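Local coordinates for protein MNMC2 (Aquifex aeolicus, PDB 3VYW) that methylates the wobble uridine of tRNA with S-adenosylmethionine as methyl donor, working without the oxidase domain to which such enzymes are usually fused, at residues R99-F105 / E128-E133; R178-V182 / L211-R215. One frame throughout, in Å; residues are numbered along the deposited sequence.

Contact 1. Residues R99-F105 / E128-E133; sequences RILDVGF and EIISFE. With SAM (S-adenosylmethionine), chain E.
Two neighbouring parallel strands, 99-103 and 128-133, are joined by an in-register ladder of backbone hydrogen bonds. Ile100 N donates to Glu128 O (2.8 Å), Ile130 N to Ile100 O (3.2 Å) and Asp102 N to Ile130 O (2.8 Å); the next, Phe132 N to Asp102 O (3.2 Å), is weak. The strand axes approach to 4.7 Å at 11°, pairing Arg99 with Glu128, Ile100 with Ile129, Leu101 with Ile130 and Asp102 with Ser131. At the outer end, Arg99 NE forms a salt bridge with Glu128 OE1 (2.8 Å), its long side chain reaching across to the acid. At the other end the chain leaves the strand at Gly104, and Phe105 N bonds to Phe132 O (3.1 Å). Gly104 has phi/psi 96/96, and a CB here would strike both the preceding carbonyl and SAM O4', so only glycine fits.

Ser131 OG (chi1 t) lies 3.1 Å from Asp102 OD2, a small polar pair on the face that also carries Ile100 and Ile129 and is covered by helix 109-121. On the other face, Leu101 CD2 packs on Phe132 CE1 (3.6 Å) and Ile130 CB (4.1 Å).

This is the beta-alpha-beta unit of a Rossmann-type methyltransferase, with the cofactor at the C-terminal strand ends. SAM N donates to Gly104 O (2.8 Å) and SAM O2' to Glu133 OE1 (2.8 Å), an oxygen that also accepts from Glu135 N. The chemistry is thus divided: a backbone carbonyl receives the amino group of the methionine moiety, while the acidic side chain of Glu133 accepts the O2' hydroxyl of the ribose.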
ATOM      1  N   ARG A  99     -13.493  -9.094  -8.029  1.00 46.52           N
ATOM      2  CA  ARG A  99     -13.334  -7.701  -7.714  1.00 47.55           C
ATOM      3  C   ARG A  99     -12.039  -7.366  -6.991  1.00 45.29           C
ATOM      4  O   ARG A  99     -11.735  -7.916  -5.983  1.00 44.33           O
ATOM      5  CB  ARG A  99     -14.491  -7.244  -6.864  1.00 49.70           C
ATOM      6  CG  ARG A  99     -15.809  -7.825  -7.280  1.00 56.73           C
ATOM      7  CD  ARG A  99     -16.928  -6.916  -6.866  1.00 56.53           C
ATOM      8  NE  ARG A  99     -18.167  -7.224  -7.547  1.00 64.15           N
ATOM      9  CZ  ARG A  99     -18.764  -8.401  -7.522  1.00 61.34           C
ATOM     10  NH1 ARG A  99     -18.230  -9.392  -6.855  1.00 62.98           N
ATOM     11  NH2 ARG A  99     -19.891  -8.582  -8.171  1.00 61.16           N
ATOM     12  N   ILE A 100     -11.292  -6.429  -7.530  1.00 34.95           N
ATOM     13  CA  ILE A 100     -10.081  -5.984  -6.900  1.00 32.84           C
ATOM     14  C   ILE A 100     -10.117  -4.540  -6.496  1.00 34.66           C
ATOM     15  O   ILE A 100     -10.433  -3.691  -7.268  1.00 33.96           O
ATOM     16  CB  ILE A 100      -8.903  -6.149  -7.830  1.00 32.69           C
ATOM     17  CG1 ILE A 100      -8.806  -7.575  -8.282  1.00 31.47           C
ATOM     18  CG2 ILE A 100      -7.638  -5.717  -7.140  1.00 31.39           C
ATOM     19  CD1 ILE A 100      -7.702  -7.789  -9.262  1.00 32.63           C
ATOM     20  N   LEU A 101      -9.748  -4.282  -5.263  1.00 36.39           N
ATOM     21  CA  LEU A 101      -9.582  -2.949  -4.762  1.00 38.33           C
ATOM     22  C   LEU A 101      -8.111  -2.658  -4.832  1.00 37.49           C
ATOM     23  O   LEU A 101      -7.341  -3.307  -4.230  1.00 34.83           O
ATOM     24  CB  LEU A 101     -10.050  -2.908  -3.323  1.00 37.00           C
ATOM     25  CG  LEU A 101     -10.840  -1.737  -2.819  1.00 38.47           C
ATOM     26  CD1 LEU A 101     -10.376  -1.245  -1.482  1.00 37.13           C
ATOM     27  CD2 LEU A 101     -10.776  -0.644  -3.823  1.00 40.81           C
ATOM     28  N   ASP A 102      -7.714  -1.679  -5.616  1.00 44.12           N
ATOM     29  CA  ASP A 102      -6.309  -1.418  -5.807  1.00 42.14           C
ATOM     30  C   ASP A 102      -5.880  -0.135  -5.172  1.00 40.90           C
ATOM     31  O   ASP A 102      -6.290   0.892  -5.577  1.00 42.99           O
ATOM     32  CB  ASP A 102      -6.027  -1.354  -7.286  1.00 45.27           C
ATOM     33  CG  ASP A 102      -4.595  -1.451  -7.598  1.00 54.72           C
ATOM     34  OD1 ASP A 102      -3.932  -2.239  -6.955  1.00 63.51           O
ATOM     35  OD2 ASP A 102      -4.108  -0.752  -8.480  1.00 51.67           O
ATOM     36  N   VAL A 103      -5.006  -0.204  -4.193  1.00 35.63           N
ATOM     37  CA  VAL A 103      -4.554   0.978  -3.506  1.00 33.60           C
ATOM     38  C   VAL A 103      -3.253   1.475  -4.099  1.00 37.81           C
ATOM     39  O   VAL A 103      -2.228   0.963  -3.820  1.00 43.51           O
ATOM     40  CB  VAL A 103      -4.326   0.652  -2.036  1.00 30.35           C
ATOM     41  CG1 VAL A 103      -3.643   1.770  -1.344  1.00 34.12           C
ATOM     42  CG2 VAL A 103      -5.598   0.331  -1.333  1.00 26.86           C
ATOM     43  N   GLY A 104      -3.332   2.485  -4.941  1.00 39.38           N
ATOM     44  CA  GLY A 104      -2.200   3.026  -5.656  1.00 37.11           C
ATOM     45  C   GLY A 104      -2.034   2.470  -7.038  1.00 37.33           C
ATOM     46  O   GLY A 104      -1.444   1.463  -7.214  1.00 40.69           O
ATOM     47  N   PHE A 105      -2.537   3.147  -8.037  1.00 39.19           N
ATOM     48  CA  PHE A 105      -2.472   2.603  -9.360  1.00 33.42           C
ATOM     49  C   PHE A 105      -1.057   2.404  -9.835  1.00 32.68           C
ATOM     50  O   PHE A 105      -0.750   1.427 -10.450  1.00 29.33           O
ATOM     51  CB  PHE A 105      -3.211   3.473 -10.342  1.00 32.13           C
ATOM     52  CG  PHE A 105      -3.124   2.977 -11.722  1.00 31.08           C
ATOM     53  CD1 PHE A 105      -3.907   1.960 -12.128  1.00 32.89           C
ATOM     54  CD2 PHE A 105      -2.205   3.478 -12.574  1.00 30.13           C
ATOM     55  CE1 PHE A 105      -3.812   1.473 -13.380  1.00 32.27           C
ATOM     56  CE2 PHE A 105      -2.099   2.997 -13.829  1.00 29.82           C
ATOM     57  CZ  PHE A 105      -2.912   1.998 -14.233  1.00 30.43           C
ATOM     58  N   GLU A 128     -13.732  -6.630 -11.993  1.00 41.69           N
ATOM     59  CA  GLU A 128     -13.999  -5.287 -11.526  1.00 47.28           C
ATOM     60  C   GLU A 128     -12.838  -4.702 -10.740  1.00 45.59           C
ATOM     61  O   GLU A 128     -12.498  -5.177  -9.704  1.00 39.31           O
ATOM     62  CB  GLU A 128     -15.212  -5.281 -10.627  1.00 47.07           C
ATOM     63  CG  GLU A 128     -16.521  -5.536 -11.302  1.00 58.19           C
ATOM     64  CD  GLU A 128     -17.685  -5.310 -10.371  1.00 68.25           C
ATOM     65  OE1 GLU A 128     -18.441  -6.255 -10.111  1.00 68.60           O
ATOM     66  OE2 GLU A 128     -17.850  -4.182  -9.898  1.00 67.17           O
ATOM     67  N   ILE A 129     -12.257  -3.638 -11.252  1.00 41.62           N
ATOM     68  CA  ILE A 129     -11.195  -2.954 -10.574  1.00 42.08           C
ATOM     69  C   ILE A 129     -11.522  -1.519 -10.237  1.00 43.41           C
ATOM     70  O   ILE A 129     -11.913  -0.766 -11.070  1.00 43.84           O
ATOM     71  CB  ILE A 129      -9.932  -2.935 -11.425  1.00 38.18           C
ATOM     72  CG1 ILE A 129      -9.536  -4.338 -11.782  1.00 37.81           C
ATOM     73  CG2 ILE A 129      -8.804  -2.276 -10.690  1.00 32.62           C
ATOM     74  CD1 ILE A 129      -8.522  -4.391 -12.877  1.00 37.25           C
ATOM     75  N   ILE A 130     -11.317  -1.161  -8.985  1.00 45.69           N
ATOM     76  CA  ILE A 130     -11.295   0.208  -8.541  1.00 40.09           C
ATOM     77  C   ILE A 130      -9.936   0.549  -7.988  1.00 42.00           C
ATOM     78  O   ILE A 130      -9.435  -0.097  -7.127  1.00 37.10           O
ATOM     79  CB  ILE A 130     -12.323   0.429  -7.452  1.00 39.89           C
ATOM     80  CG1 ILE A 130     -13.699   0.143  -8.002  1.00 37.98           C
ATOM     81  CG2 ILE A 130     -12.223   1.831  -6.917  1.00 33.65           C
ATOM     82  CD1 ILE A 130     -14.807   0.399  -7.034  1.00 42.07           C
ATOM     83  N   SER A 131      -9.356   1.610  -8.490  1.00 41.04           N
ATOM     84  CA  SER A 131      -8.041   2.004  -8.071  1.00 38.54           C
ATOM     85  C   SER A 131      -7.983   3.427  -7.619  1.00 36.39           C
ATOM     86  O   SER A 131      -8.852   4.176  -7.884  1.00 41.86           O
ATOM     87  CB  SER A 131      -7.057   1.773  -9.169  1.00 37.47           C
ATOM     88  OG  SER A 131      -5.790   1.884  -8.631  1.00 46.96           O
ATOM     89  N   PHE A 132      -6.965   3.777  -6.874  1.00 37.25           N
ATOM     90  CA  PHE A 132      -6.854   5.077  -6.283  1.00 35.03           C
ATOM     91  C   PHE A 132      -5.535   5.613  -6.699  1.00 36.93           C
ATOM     92  O   PHE A 132      -4.579   4.943  -6.634  1.00 35.88           O
ATOM     93  CB  PHE A 132      -6.899   4.954  -4.768  1.00 42.64           C
ATOM     94  CG  PHE A 132      -8.211   4.478  -4.242  1.00 44.09           C
ATOM     95  CD1 PHE A 132      -8.382   3.182  -3.855  1.00 47.84           C
ATOM     96  CD2 PHE A 132      -9.268   5.327  -4.155  1.00 46.98           C
ATOM     97  CE1 PHE A 132      -9.595   2.742  -3.400  1.00 49.50           C
ATOM     98  CE2 PHE A 132     -10.475   4.898  -3.690  1.00 45.64           C
ATOM     99  CZ  PHE A 132     -10.642   3.605  -3.318  1.00 45.87           C
ATOM    100  N   GLU A 133      -5.480   6.810  -7.210  1.00 39.80           N
ATOM    101  CA  GLU A 133      -4.214   7.361  -7.592  1.00 36.79           C
ATOM    102  C   GLU A 133      -4.253   8.851  -7.487  1.00 41.58           C
ATOM    103  O   GLU A 133      -4.991   9.463  -8.177  1.00 44.38           O
ATOM    104  CB  GLU A 133      -3.913   6.954  -9.018  1.00 34.42           C
ATOM    105  CG  GLU A 133      -2.562   7.344  -9.548  1.00 35.61           C
ATOM    106  CD  GLU A 133      -1.431   7.224  -8.565  1.00 36.09           C
ATOM    107  OE1 GLU A 133      -0.846   8.223  -8.215  1.00 36.04           O
ATOM    108  OE2 GLU A 133      -1.078   6.133  -8.183  1.00 34.06           O
TER
HETATM  109  N   SAM E 501       0.809  -0.241  -7.535  1.00 36.95           N
HETATM  110  CA  SAM E 501       1.711   0.392  -8.422  1.00 41.32           C
HETATM  111  C   SAM E 501       2.004  -0.640  -9.440  1.00 42.41           C
HETATM  112  O   SAM E 501       2.590  -0.403 -10.467  1.00 44.54           O
HETATM  113  OXT SAM E 501       1.597  -1.746  -9.245  1.00 44.23           O
HETATM  114  CB  SAM E 501       2.833   0.906  -7.546  1.00 44.33           C
HETATM  115  CG  SAM E 501       2.326   2.192  -6.882  1.00 49.23           C
HETATM  116  SD  SAM E 501       3.335   2.965  -5.843  1.00 49.66           S
HETATM  117  CE  SAM E 501       3.942   1.871  -4.800  1.00 50.49           C
HETATM  118  C5' SAM E 501       2.515   4.065  -4.912  1.00 45.65           C
HETATM  119  C4' SAM E 501       1.375   4.832  -5.593  1.00 45.13           C
HETATM  120  O4' SAM E 501       0.485   5.326  -4.611  1.00 43.04           O
HETATM  121  C3' SAM E 501       1.814   6.060  -6.362  1.00 45.60           C
HETATM  122  O3' SAM E 501       1.097   6.144  -7.574  1.00 40.82           O
HETATM  123  C2' SAM E 501       1.394   7.211  -5.490  1.00 44.34           C
HETATM  124  O2' SAM E 501       1.115   8.343  -6.267  1.00 39.91           O
HETATM  125  C1' SAM E 501       0.155   6.678  -4.853  1.00 39.57           C
HETATM  126  N9  SAM E 501      -0.282   7.400  -3.638  1.00 36.84           N
HETATM  127  C8  SAM E 501       0.442   7.760  -2.605  1.00 32.57           C
HETATM  128  N7  SAM E 501      -0.276   8.374  -1.686  1.00 30.89           N
HETATM  129  C5  SAM E 501      -1.500   8.425  -2.121  1.00 30.61           C
HETATM  130  C6  SAM E 501      -2.770   8.943  -1.631  1.00 33.11           C
HETATM  131  N6  SAM E 501      -2.882   9.554  -0.465  1.00 30.44           N
HETATM  132  N1  SAM E 501      -3.819   8.793  -2.388  1.00 31.67           N
HETATM  133  C2  SAM E 501      -3.755   8.191  -3.538  1.00 29.02           C
HETATM  134  N3  SAM E 501      -2.653   7.718  -4.034  1.00 32.65           N
HETATM  135  C4  SAM E 501      -1.501   7.795  -3.399  1.00 31.46           C

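Contact 2. Residues R178-V182 / L211-R215; sequences RIKEV and LIKER
Residues 179-181 continue from helix 175-178 with helical phi/psi but without its regular bonding, and Val182 (-86/116) turns the chain into an extended conformation. Facing them, 211-213 are helical, part of helix 206-213, and Arg215 has phi/psi -110/17. The backbones stay well apart, with CA atoms 7.4 Å apart for Ile179 and Leu211 and 7.8 Å for Val182 and Arg215, so side chains must fill the gap.

Ile179 (chi1 t, chi2 t) points toward the helix: its CG2 meets Leu211 CD1 at 3.9 Å and its CD1 meets Ile212 CG1 at 4.3 Å. Branched aliphatic side chains suit this apolar patch, since they fill space without needing polar partners. Arg215 fills the rest, its guanidinium lying between Ile179 CG1 over one face and Val182 O over the other. NE bonds weakly back to Leu211 O (3.2 Å), and NH2 forms a salt bridge with Glu214 OE2 (3.1 Å), so partners from its own segment help to hold the charge. On the far segment Arg178 NE pairs with Glu181 OE1 (2.9 Å), three residues on, as helical spacing permits. Lys180 CB points away, as befits an exposed lysine.

The arrangement is packing of the segment after helix 175-178 and of helix 206-213 on one face of the central sheet of a Rossmann-type methyltransferase: Ile179 and Val182 rest on strand 126-133 and Ile212 on strand 97-103, just beyond Ala175 of the S-adenosylmethionine site.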
ATOM      1  N   ARG A 178     -11.397   9.910  -1.814  1.00 43.28           N
ATOM      2  CA  ARG A 178     -12.123   9.173  -2.825  1.00 39.61           C
ATOM      3  C   ARG A 178     -12.780   7.894  -2.355  1.00 42.04           C
ATOM      4  O   ARG A 178     -13.703   7.440  -2.953  1.00 42.66           O
ATOM      5  CB  ARG A 178     -11.276   8.901  -4.047  1.00 34.70           C
ATOM      6  CG  ARG A 178     -10.748  10.114  -4.772  1.00 40.15           C
ATOM      7  CD  ARG A 178     -11.751  11.226  -4.947  1.00 38.63           C
ATOM      8  NE  ARG A 178     -12.815  10.896  -5.862  1.00 41.99           N
ATOM      9  CZ  ARG A 178     -12.684  10.817  -7.164  1.00 43.67           C
ATOM     10  NH1 ARG A 178     -11.536  11.062  -7.732  1.00 47.73           N
ATOM     11  NH2 ARG A 178     -13.702  10.507  -7.898  1.00 42.60           N
ATOM     12  N   ILE A 179     -12.272   7.286  -1.310  1.00 40.72           N
ATOM     13  CA  ILE A 179     -12.773   6.002  -0.910  1.00 43.09           C
ATOM     14  C   ILE A 179     -14.206   5.996  -0.438  1.00 46.02           C
ATOM     15  O   ILE A 179     -14.926   5.072  -0.674  1.00 46.74           O
ATOM     16  CB  ILE A 179     -11.840   5.262   0.037  1.00 40.06           C
ATOM     17  CG1 ILE A 179     -12.312   3.833   0.178  1.00 38.76           C
ATOM     18  CG2 ILE A 179     -11.734   5.975   1.357  1.00 37.83           C
ATOM     19  CD1 ILE A 179     -11.454   2.989   1.054  1.00 39.00           C
ATOM     20  N   LYS A 180     -14.626   7.075   0.176  1.00 47.31           N
ATOM     21  CA  LYS A 180     -15.935   7.134   0.739  1.00 54.69           C
ATOM     22  C   LYS A 180     -16.982   6.943  -0.333  1.00 60.72           C
ATOM     23  O   LYS A 180     -18.051   6.433  -0.060  1.00 66.66           O
ATOM     24  CB  LYS A 180     -16.148   8.428   1.499  1.00 55.30           C
ATOM     25  CG  LYS A 180     -14.985   8.842   2.369  1.00 55.39           C
ATOM     26  CD  LYS A 180     -15.294   8.802   3.837  1.00 53.77           C
ATOM     27  CE  LYS A 180     -14.283   9.644   4.576  1.00 59.40           C
ATOM     28  NZ  LYS A 180     -14.623   9.914   5.994  1.00 58.98           N
ATOM     29  N   GLU A 181     -16.660   7.323  -1.555  1.00 59.21           N
ATOM     30  CA  GLU A 181     -17.552   7.123  -2.671  1.00 56.47           C
ATOM     31  C   GLU A 181     -17.809   5.692  -3.025  1.00 61.47           C
ATOM     32  O   GLU A 181     -18.778   5.403  -3.677  1.00 65.04           O
ATOM     33  CB  GLU A 181     -17.060   7.819  -3.904  1.00 56.55           C
ATOM     34  CG  GLU A 181     -16.825   9.281  -3.724  1.00 58.93           C
ATOM     35  CD  GLU A 181     -16.034   9.842  -4.856  1.00 62.74           C
ATOM     36  OE1 GLU A 181     -15.494  10.933  -4.726  1.00 63.32           O
ATOM     37  OE2 GLU A 181     -15.959   9.175  -5.878  1.00 65.20           O
ATOM     38  N   VAL A 182     -16.938   4.787  -2.643  1.00 59.63           N
ATOM     39  CA  VAL A 182     -17.137   3.446  -3.103  1.00 54.95           C
ATOM     40  C   VAL A 182     -18.067   2.732  -2.180  1.00 60.11           C
ATOM     41  O   VAL A 182     -17.785   2.537  -1.025  1.00 58.73           O
ATOM     42  CB  VAL A 182     -15.844   2.668  -3.191  1.00 52.14           C
ATOM     43  CG1 VAL A 182     -16.141   1.230  -3.486  1.00 48.06           C
ATOM     44  CG2 VAL A 182     -14.944   3.256  -4.243  1.00 49.48           C
ATOM     45  N   LEU A 211     -11.695   1.930   6.573  1.00 40.37           N
ATOM     46  CA  LEU A 211     -12.453   2.214   5.395  1.00 40.24           C
ATOM     47  C   LEU A 211     -12.260   1.148   4.358  1.00 41.52           C
ATOM     48  O   LEU A 211     -13.136   0.835   3.632  1.00 44.46           O
ATOM     49  CB  LEU A 211     -12.128   3.583   4.861  1.00 37.95           C
ATOM     50  CG  LEU A 211     -12.414   4.726   5.798  1.00 39.81           C
ATOM     51  CD1 LEU A 211     -11.792   5.958   5.226  1.00 39.76           C
ATOM     52  CD2 LEU A 211     -13.887   4.949   5.957  1.00 34.62           C
ATOM     53  N   ILE A 212     -11.066   0.623   4.283  1.00 42.96           N
ATOM     54  CA  ILE A 212     -10.753  -0.464   3.407  1.00 39.54           C
ATOM     55  C   ILE A 212     -11.498  -1.682   3.800  1.00 38.59           C
ATOM     56  O   ILE A 212     -11.829  -2.453   2.983  1.00 42.41           O
ATOM     57  CB  ILE A 212      -9.264  -0.786   3.392  1.00 35.63           C
ATOM     58  CG1 ILE A 212      -8.497   0.331   2.742  1.00 36.84           C
ATOM     59  CG2 ILE A 212      -9.007  -2.059   2.629  1.00 31.95           C
ATOM     60  CD1 ILE A 212      -8.148   0.042   1.315  1.00 36.74           C
ATOM     61  N   LYS A 213     -11.693  -1.861   5.083  1.00 41.60           N
ATOM     62  CA  LYS A 213     -12.340  -3.029   5.635  1.00 43.31           C
ATOM     63  C   LYS A 213     -13.779  -3.135   5.192  1.00 41.75           C
ATOM     64  O   LYS A 213     -14.263  -4.185   4.935  1.00 39.03           O
ATOM     65  CB  LYS A 213     -12.255  -2.990   7.146  1.00 40.61           C
ATOM     66  CG  LYS A 213     -12.509  -4.304   7.840  1.00 48.39           C
ATOM     67  CD  LYS A 213     -13.409  -4.135   9.039  1.00 43.33           C
ATOM     68  CE  LYS A 213     -13.464  -5.391   9.852  1.00 42.16           C
ATOM     69  NZ  LYS A 213     -13.727  -5.130  11.280  1.00 40.71           N
ATOM     70  N   GLU A 214     -14.443  -2.007   5.106  1.00 39.59           N
ATOM     71  CA  GLU A 214     -15.812  -1.960   4.740  1.00 41.36           C
ATOM     72  C   GLU A 214     -15.956  -2.440   3.330  1.00 43.26           C
ATOM     73  O   GLU A 214     -17.010  -2.787   2.892  1.00 48.09           O
ATOM     74  CB  GLU A 214     -16.340  -0.555   4.863  1.00 47.44           C
ATOM     75  CG  GLU A 214     -16.559  -0.091   6.269  1.00 51.50           C
ATOM     76  CD  GLU A 214     -16.574   1.408   6.358  1.00 69.61           C
ATOM     77  OE1 GLU A 214     -16.336   1.966   7.440  1.00 74.34           O
ATOM     78  OE2 GLU A 214     -16.829   2.045   5.339  1.00 74.69           O
ATOM     79  N   ARG A 215     -14.866  -2.444   2.608  1.00 42.25           N
ATOM     80  CA  ARG A 215     -14.906  -2.690   1.206  1.00 34.05           C
ATOM     81  C   ARG A 215     -14.320  -3.999   0.792  1.00 36.01           C
ATOM     82  O   ARG A 215     -14.028  -4.204  -0.342  1.00 35.62           O
ATOM     83  CB  ARG A 215     -14.266  -1.540   0.487  1.00 39.65           C
ATOM     84  CG  ARG A 215     -15.277  -0.542   0.004  1.00 45.85           C
ATOM     85  CD  ARG A 215     -14.827   0.884   0.111  1.00 47.04           C
ATOM     86  NE  ARG A 215     -15.275   1.473   1.334  1.00 54.97           N
ATOM     87  CZ  ARG A 215     -15.782   2.673   1.420  1.00 53.38           C
ATOM     88  NH1 ARG A 215     -15.921   3.391   0.344  1.00 62.45           N
ATOM     89  NH2 ARG A 215     -16.158   3.144   2.573  1.00 55.24           N
TER

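From the N terminus, the chain passes along strand 97-103, through helix 109-121 and back to strand 126-133, and contact 1 closes this crossover. Contact 2 opens only later, after strand 166-172, at the end of helix 175-178, and closes when helix 206-213 returns after strand 187-192. The two loops follow in series, neither nested nor crossed, yet their centres lie 11 Å apart and they touch. Val103 CG2 and Leu101 CD1 meet Ile212 CD1 at 3.7 and 3.8 Å, Phe132 CE2 meets Ile179 CA at 3.8 Å, and Ile130 CD1 meets Val182 CG1 at 3.9 Å. Contact 2 therefore roofs one face of the sheet that contact 1 builds.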